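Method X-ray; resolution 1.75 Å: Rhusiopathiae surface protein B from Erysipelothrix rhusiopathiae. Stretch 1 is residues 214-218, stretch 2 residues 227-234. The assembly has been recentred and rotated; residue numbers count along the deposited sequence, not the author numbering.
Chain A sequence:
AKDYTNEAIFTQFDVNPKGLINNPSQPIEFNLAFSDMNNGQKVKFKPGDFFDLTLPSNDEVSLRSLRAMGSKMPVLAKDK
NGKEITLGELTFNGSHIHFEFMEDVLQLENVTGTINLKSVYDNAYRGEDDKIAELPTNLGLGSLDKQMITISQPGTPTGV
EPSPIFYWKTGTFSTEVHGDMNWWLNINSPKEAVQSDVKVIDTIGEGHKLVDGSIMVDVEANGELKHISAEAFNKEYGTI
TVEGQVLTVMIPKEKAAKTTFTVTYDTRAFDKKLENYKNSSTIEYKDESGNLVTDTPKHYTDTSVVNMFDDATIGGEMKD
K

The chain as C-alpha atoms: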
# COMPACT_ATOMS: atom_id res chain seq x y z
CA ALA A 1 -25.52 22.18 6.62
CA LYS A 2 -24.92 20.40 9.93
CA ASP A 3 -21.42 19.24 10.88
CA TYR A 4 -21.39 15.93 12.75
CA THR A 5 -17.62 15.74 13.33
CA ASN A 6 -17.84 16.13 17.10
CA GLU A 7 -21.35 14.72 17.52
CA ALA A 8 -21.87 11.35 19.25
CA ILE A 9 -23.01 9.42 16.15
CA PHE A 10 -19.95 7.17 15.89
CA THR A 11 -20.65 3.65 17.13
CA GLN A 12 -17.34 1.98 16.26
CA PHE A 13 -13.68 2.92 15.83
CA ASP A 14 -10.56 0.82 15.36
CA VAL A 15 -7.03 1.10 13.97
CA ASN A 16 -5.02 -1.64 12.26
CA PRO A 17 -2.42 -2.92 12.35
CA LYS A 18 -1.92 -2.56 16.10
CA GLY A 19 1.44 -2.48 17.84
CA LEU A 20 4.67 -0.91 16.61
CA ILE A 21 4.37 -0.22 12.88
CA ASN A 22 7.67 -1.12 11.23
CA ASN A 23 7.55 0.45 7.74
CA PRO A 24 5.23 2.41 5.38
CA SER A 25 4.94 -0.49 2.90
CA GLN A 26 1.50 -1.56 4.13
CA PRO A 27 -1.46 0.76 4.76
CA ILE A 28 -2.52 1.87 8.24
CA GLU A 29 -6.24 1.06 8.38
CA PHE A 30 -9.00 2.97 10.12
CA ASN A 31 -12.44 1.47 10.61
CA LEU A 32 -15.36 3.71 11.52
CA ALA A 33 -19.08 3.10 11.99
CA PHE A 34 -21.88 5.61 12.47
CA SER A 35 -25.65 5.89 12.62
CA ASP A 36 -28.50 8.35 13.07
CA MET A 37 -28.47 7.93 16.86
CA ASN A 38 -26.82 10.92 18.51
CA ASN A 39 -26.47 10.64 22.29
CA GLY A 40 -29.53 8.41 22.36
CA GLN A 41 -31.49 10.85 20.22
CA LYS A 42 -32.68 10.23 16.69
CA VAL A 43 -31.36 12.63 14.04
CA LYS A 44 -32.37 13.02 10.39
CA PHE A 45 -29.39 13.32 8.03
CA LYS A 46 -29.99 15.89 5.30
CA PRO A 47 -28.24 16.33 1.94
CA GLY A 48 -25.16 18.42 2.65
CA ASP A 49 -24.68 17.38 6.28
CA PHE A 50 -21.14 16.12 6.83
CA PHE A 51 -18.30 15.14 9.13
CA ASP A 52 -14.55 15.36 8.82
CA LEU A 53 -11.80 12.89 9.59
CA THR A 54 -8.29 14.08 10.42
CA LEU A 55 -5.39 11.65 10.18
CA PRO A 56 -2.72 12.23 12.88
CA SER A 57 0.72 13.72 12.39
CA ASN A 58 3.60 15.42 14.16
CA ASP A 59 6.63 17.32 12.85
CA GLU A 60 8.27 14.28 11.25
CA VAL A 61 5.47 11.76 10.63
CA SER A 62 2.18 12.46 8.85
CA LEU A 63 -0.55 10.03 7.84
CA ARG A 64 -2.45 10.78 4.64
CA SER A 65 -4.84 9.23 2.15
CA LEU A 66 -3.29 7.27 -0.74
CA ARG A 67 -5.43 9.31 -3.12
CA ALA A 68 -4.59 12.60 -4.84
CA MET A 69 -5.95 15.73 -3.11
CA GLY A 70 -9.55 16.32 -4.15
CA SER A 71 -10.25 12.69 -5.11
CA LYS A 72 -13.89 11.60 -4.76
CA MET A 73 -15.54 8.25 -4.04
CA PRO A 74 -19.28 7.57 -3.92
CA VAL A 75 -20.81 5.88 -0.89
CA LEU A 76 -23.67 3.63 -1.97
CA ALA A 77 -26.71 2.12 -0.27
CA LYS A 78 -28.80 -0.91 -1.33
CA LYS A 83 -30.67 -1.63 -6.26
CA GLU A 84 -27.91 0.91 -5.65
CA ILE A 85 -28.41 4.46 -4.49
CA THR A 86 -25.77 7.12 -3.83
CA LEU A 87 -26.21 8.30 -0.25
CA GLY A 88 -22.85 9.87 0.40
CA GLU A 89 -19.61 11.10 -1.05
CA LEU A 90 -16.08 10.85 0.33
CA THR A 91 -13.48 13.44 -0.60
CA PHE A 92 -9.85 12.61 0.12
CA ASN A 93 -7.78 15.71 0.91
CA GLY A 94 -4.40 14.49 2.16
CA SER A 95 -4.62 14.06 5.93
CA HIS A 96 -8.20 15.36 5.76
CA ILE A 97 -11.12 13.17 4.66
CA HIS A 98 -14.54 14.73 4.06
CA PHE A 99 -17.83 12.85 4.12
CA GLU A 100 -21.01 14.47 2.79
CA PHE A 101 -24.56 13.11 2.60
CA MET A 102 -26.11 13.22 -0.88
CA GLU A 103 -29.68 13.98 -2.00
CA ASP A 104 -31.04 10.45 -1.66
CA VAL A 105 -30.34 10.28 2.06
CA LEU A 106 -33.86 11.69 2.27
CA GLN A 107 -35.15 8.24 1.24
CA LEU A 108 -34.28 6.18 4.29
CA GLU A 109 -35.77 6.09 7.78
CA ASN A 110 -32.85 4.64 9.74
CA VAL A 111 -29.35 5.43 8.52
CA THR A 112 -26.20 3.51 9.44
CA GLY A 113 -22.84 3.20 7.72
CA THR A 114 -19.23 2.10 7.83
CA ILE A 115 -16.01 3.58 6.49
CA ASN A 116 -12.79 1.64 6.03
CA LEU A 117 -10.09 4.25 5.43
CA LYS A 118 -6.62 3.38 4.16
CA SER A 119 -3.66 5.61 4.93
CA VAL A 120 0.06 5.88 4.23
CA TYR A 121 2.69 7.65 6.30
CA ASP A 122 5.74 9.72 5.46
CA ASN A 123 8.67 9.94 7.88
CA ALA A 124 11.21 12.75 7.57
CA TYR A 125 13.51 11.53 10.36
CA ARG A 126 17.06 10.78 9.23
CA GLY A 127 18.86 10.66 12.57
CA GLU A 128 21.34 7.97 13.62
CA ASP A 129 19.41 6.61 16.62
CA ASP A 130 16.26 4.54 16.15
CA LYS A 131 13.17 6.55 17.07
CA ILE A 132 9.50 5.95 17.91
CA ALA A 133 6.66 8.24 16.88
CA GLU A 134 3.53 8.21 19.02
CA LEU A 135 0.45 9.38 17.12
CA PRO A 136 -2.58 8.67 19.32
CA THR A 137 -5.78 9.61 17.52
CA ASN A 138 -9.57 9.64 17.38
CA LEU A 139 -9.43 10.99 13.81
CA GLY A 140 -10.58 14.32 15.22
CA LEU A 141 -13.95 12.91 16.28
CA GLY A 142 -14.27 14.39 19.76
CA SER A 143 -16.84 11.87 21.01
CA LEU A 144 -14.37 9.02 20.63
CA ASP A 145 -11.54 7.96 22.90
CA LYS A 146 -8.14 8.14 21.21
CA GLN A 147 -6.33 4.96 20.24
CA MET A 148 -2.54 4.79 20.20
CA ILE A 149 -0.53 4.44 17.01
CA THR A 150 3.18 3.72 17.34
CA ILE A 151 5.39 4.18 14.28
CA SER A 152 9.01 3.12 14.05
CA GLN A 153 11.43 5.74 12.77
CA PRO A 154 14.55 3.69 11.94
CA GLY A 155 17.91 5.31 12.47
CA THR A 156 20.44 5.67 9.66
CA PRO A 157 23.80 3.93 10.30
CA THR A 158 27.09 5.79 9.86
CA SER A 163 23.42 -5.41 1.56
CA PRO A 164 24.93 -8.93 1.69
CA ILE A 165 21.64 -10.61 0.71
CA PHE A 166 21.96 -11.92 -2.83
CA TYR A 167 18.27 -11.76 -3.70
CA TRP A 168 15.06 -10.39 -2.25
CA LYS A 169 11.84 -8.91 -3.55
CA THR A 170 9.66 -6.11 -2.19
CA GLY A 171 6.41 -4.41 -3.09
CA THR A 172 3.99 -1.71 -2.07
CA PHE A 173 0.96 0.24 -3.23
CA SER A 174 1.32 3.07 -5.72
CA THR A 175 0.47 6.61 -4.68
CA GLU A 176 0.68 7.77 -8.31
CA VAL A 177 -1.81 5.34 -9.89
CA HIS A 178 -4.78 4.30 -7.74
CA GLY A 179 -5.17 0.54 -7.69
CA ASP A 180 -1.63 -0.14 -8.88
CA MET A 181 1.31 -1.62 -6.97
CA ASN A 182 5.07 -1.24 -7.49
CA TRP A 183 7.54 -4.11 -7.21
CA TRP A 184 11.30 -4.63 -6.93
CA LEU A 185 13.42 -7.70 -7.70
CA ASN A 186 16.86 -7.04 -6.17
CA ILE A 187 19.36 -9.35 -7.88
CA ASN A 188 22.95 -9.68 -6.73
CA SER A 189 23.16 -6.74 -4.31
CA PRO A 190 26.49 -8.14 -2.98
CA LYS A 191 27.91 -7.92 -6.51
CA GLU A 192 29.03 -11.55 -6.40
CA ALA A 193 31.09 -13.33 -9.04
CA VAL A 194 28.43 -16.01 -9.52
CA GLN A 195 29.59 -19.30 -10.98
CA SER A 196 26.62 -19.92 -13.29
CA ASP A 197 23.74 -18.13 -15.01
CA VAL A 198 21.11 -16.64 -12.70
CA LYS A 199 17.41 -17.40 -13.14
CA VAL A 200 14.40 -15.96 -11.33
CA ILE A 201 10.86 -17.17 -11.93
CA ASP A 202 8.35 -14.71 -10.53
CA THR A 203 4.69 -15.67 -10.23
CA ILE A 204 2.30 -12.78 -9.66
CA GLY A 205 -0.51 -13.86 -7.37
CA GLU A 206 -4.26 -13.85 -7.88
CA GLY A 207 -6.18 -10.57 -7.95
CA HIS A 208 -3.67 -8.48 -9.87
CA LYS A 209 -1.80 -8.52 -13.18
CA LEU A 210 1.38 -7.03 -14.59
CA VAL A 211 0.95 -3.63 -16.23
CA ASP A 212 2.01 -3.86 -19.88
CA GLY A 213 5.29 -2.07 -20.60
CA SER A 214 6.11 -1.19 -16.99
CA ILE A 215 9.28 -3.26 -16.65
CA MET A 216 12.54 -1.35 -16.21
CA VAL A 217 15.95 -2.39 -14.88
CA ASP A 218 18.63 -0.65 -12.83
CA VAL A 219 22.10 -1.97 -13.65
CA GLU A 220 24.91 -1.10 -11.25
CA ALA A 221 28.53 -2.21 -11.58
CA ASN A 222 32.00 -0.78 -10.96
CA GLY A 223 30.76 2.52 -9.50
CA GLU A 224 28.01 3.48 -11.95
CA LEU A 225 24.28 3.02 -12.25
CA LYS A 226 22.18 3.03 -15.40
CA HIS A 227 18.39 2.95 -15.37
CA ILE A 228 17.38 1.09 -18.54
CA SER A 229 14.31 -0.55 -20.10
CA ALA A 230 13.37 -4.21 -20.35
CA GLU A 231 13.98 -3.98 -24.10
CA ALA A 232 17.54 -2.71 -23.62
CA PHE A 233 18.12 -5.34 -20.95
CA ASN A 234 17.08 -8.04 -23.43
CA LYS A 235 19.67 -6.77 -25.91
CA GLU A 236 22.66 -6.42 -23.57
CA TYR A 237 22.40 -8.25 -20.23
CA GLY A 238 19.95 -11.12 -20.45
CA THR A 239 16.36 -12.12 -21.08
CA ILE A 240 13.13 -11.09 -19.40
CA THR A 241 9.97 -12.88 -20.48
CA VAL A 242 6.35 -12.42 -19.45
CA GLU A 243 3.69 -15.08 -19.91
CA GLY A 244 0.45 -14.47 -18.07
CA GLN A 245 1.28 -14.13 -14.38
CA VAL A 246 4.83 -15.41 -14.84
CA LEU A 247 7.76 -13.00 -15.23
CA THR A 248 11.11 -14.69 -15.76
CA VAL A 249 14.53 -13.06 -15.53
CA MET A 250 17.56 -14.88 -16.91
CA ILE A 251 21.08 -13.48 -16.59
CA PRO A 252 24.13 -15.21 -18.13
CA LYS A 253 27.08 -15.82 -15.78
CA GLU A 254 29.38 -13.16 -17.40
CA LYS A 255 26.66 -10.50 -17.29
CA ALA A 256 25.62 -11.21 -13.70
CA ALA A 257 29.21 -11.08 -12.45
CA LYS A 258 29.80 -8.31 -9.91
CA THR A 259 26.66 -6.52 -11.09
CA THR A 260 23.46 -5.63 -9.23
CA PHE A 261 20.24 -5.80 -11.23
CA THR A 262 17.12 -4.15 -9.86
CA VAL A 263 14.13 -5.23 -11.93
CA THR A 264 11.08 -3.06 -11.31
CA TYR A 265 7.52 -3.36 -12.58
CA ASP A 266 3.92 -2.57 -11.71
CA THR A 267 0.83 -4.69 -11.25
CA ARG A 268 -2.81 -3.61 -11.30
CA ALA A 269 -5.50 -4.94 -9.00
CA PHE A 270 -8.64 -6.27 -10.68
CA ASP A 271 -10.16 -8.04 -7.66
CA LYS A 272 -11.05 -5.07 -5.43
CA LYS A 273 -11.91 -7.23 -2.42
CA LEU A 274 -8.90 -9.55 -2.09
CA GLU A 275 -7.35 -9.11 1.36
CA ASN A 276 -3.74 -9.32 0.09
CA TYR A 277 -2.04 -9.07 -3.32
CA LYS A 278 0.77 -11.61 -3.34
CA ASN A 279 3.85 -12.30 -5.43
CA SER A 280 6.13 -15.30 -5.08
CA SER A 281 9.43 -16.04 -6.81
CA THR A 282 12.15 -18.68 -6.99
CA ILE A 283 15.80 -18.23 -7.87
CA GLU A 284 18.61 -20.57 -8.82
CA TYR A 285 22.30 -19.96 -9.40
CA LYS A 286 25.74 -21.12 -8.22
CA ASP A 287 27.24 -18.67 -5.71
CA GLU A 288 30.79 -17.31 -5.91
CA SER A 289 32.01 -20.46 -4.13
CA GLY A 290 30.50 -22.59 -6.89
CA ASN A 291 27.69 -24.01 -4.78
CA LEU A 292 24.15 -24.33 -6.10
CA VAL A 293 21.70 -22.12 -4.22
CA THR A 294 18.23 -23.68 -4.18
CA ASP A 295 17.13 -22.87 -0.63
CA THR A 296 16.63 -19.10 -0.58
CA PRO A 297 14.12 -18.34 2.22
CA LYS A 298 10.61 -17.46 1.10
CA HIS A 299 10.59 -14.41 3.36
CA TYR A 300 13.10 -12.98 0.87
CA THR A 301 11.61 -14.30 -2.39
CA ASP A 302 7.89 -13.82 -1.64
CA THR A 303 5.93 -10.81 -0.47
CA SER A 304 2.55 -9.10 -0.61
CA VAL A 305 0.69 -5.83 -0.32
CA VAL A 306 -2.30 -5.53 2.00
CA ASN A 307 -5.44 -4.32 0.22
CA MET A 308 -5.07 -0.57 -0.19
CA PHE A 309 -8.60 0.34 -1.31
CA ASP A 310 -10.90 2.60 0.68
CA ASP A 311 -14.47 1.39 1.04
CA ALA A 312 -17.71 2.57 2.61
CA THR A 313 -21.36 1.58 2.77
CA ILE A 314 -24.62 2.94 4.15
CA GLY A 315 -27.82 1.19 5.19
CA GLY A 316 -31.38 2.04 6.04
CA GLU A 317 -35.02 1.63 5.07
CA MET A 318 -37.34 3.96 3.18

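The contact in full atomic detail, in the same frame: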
# COMPACT_ATOMS: atom_id res chain seq x y z
N SER A 214 5.62 -1.86 -18.19
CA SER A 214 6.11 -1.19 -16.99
C SER A 214 7.43 -1.71 -16.44
O SER A 214 7.91 -1.23 -15.41
CB SER A 214 5.06 -1.29 -15.88
OG SER A 214 4.93 -2.63 -15.45
N ILE A 215 8.02 -2.68 -17.12
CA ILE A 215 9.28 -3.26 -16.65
C ILE A 215 10.52 -2.45 -17.01
O ILE A 215 10.76 -2.17 -18.18
CB ILE A 215 9.48 -4.68 -17.21
CG1 ILE A 215 8.30 -5.57 -16.79
CG2 ILE A 215 10.79 -5.26 -16.70
CD1 ILE A 215 8.35 -6.95 -17.41
N MET A 216 11.30 -2.10 -16.00
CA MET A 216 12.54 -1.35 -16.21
C MET A 216 13.61 -2.04 -15.37
O MET A 216 13.29 -2.85 -14.50
CB MET A 216 12.36 0.10 -15.77
CG MET A 216 11.26 0.87 -16.51
SD MET A 216 11.63 1.22 -18.25
CE MET A 216 10.37 0.37 -19.09
N VAL A 217 14.88 -1.75 -15.63
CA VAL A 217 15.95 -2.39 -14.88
C VAL A 217 17.08 -1.44 -14.51
O VAL A 217 17.53 -0.67 -15.35
CB VAL A 217 16.59 -3.55 -15.69
CG1 VAL A 217 17.57 -4.31 -14.82
CG2 VAL A 217 15.51 -4.48 -16.22
N ASP A 218 17.51 -1.47 -13.26
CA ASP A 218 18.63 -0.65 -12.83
C ASP A 218 19.82 -1.59 -12.89
O ASP A 218 19.75 -2.72 -12.39
CB ASP A 218 18.44 -0.13 -11.41
CG ASP A 218 17.34 0.90 -11.32
OD1 ASP A 218 17.38 1.88 -12.08
OD2 ASP A 218 16.43 0.72 -10.48
N HIS A 227 19.79 3.34 -15.46
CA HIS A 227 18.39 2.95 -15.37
C HIS A 227 17.94 2.70 -16.81
O HIS A 227 17.77 3.65 -17.58
CB HIS A 227 17.58 4.10 -14.73
CG HIS A 227 16.13 3.79 -14.55
ND1 HIS A 227 15.67 2.74 -13.78
CD2 HIS A 227 15.02 4.40 -15.04
CE1 HIS A 227 14.35 2.72 -13.80
NE2 HIS A 227 13.93 3.72 -14.56
N ILE A 228 17.77 1.44 -17.17
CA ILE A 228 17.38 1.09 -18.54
C ILE A 228 16.02 0.40 -18.64
O ILE A 228 15.36 0.14 -17.63
CB ILE A 228 18.44 0.19 -19.22
CG1 ILE A 228 18.49 -1.19 -18.54
CG2 ILE A 228 19.82 0.86 -19.14
CD1 ILE A 228 19.49 -2.15 -19.19
N SER A 229 15.60 0.10 -19.86
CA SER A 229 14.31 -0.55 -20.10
C SER A 229 14.48 -2.05 -20.23
O SER A 229 15.59 -2.55 -20.37
CB SER A 229 13.66 -0.01 -21.37
OG SER A 229 14.40 -0.41 -22.52
N ALA A 230 13.36 -2.76 -20.20
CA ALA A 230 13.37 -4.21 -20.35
C ALA A 230 13.92 -4.55 -21.73
O ALA A 230 14.69 -5.49 -21.88
CB ALA A 230 11.95 -4.75 -20.22
N GLU A 231 13.53 -3.76 -22.73
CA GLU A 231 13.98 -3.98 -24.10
C GLU A 231 15.50 -3.89 -24.23
O GLU A 231 16.12 -4.70 -24.92
CB GLU A 231 13.33 -2.95 -25.02
CG GLU A 231 11.83 -3.14 -25.23
CD GLU A 231 11.01 -3.03 -23.95
OE1 GLU A 231 11.27 -2.12 -23.13
OE2 GLU A 231 10.08 -3.85 -23.77
N ALA A 232 16.09 -2.89 -23.58
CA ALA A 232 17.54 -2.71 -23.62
C ALA A 232 18.20 -3.86 -22.88
O ALA A 232 19.24 -4.39 -23.32
CB ALA A 232 17.91 -1.38 -22.98
N PHE A 233 17.61 -4.25 -21.76
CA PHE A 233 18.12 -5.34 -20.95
C PHE A 233 18.20 -6.60 -21.81
O PHE A 233 19.21 -7.32 -21.79
CB PHE A 233 17.20 -5.60 -19.76
CG PHE A 233 17.66 -6.73 -18.88
CD1 PHE A 233 18.60 -6.51 -17.88
CD2 PHE A 233 17.16 -8.02 -19.06
CE1 PHE A 233 19.04 -7.56 -17.06
CE2 PHE A 233 17.59 -9.07 -18.25
CZ PHE A 233 18.53 -8.84 -17.25
N ASN A 234 17.14 -6.86 -22.56
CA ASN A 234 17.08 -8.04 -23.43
C ASN A 234 18.13 -8.04 -24.53
O ASN A 234 18.43 -9.09 -25.09
CB ASN A 234 15.69 -8.17 -24.06
CG ASN A 234 14.62 -8.52 -23.05
OD1 ASN A 234 14.91 -9.01 -21.96
ND2 ASN A 234 13.36 -8.27 -23.40

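Residues 216-218 and 227-229 run as neighbouring antiparallel strands, and across this contact the only residues that use both backbone N and O in hydrogen bonds to the other stretch are Val 217 and Ile 228. These two form a hydrogen-bonded pair: Val 217 N donates to Ile 228 O at 2.8 Å, almost straight at 175°, and Ile 228 N returns a bond to Val 217 O, also 2.8 Å. Each residue thus spends both its donor and its acceptor on the other. The ladder frays where the second strand gives way to a helix, for Ala 230 N reaches Ile 215 O at 3.3 Å and 135°, a weak bond.

At that transition Ser 229 serves as the N-cap. The first turn of a helix has amide groups without helical acceptors, and a short hydroxyl side chain can fold back to supply one: Ser 229 OG, with chi1 in the p well, accepts from Ala 232 N at 3.2 Å. The helical pattern then takes over, with Phe 233 N bonding to Ser 229 O at 3.0 Å and Asn 234 N to Ala 230 O at 2.9 Å.

Asp 218 and His 227 share one face of the sheet, and the ends of their side chains converge. His 227 ND1 donates to Asp 218 OD1 at 2.6 Å, the carboxylate oxygen lying at the ring edge, near its plane, where a ring nitrogen can direct its hydrogen.

Val 217 and Ile 228 occupy the other face, where branched aliphatic chains pack without polar needs; Val 217 CB lies 4.2 Å from Ile 228 CG1. Val 217, buried, also places CG1 3.9 Å from CD1 of the buried Phe 233. Ile 215 CG2 meets Ala 230 CB at 3.7 Å, an apolar contact of a branched chain with a methyl group, both residues being buried. Met 216 lays its flexible thioether beside the second strand, SD 3.7 Å from Ser 229 CA. Together the two stretches bury 444 Å² against each other, both sides summed.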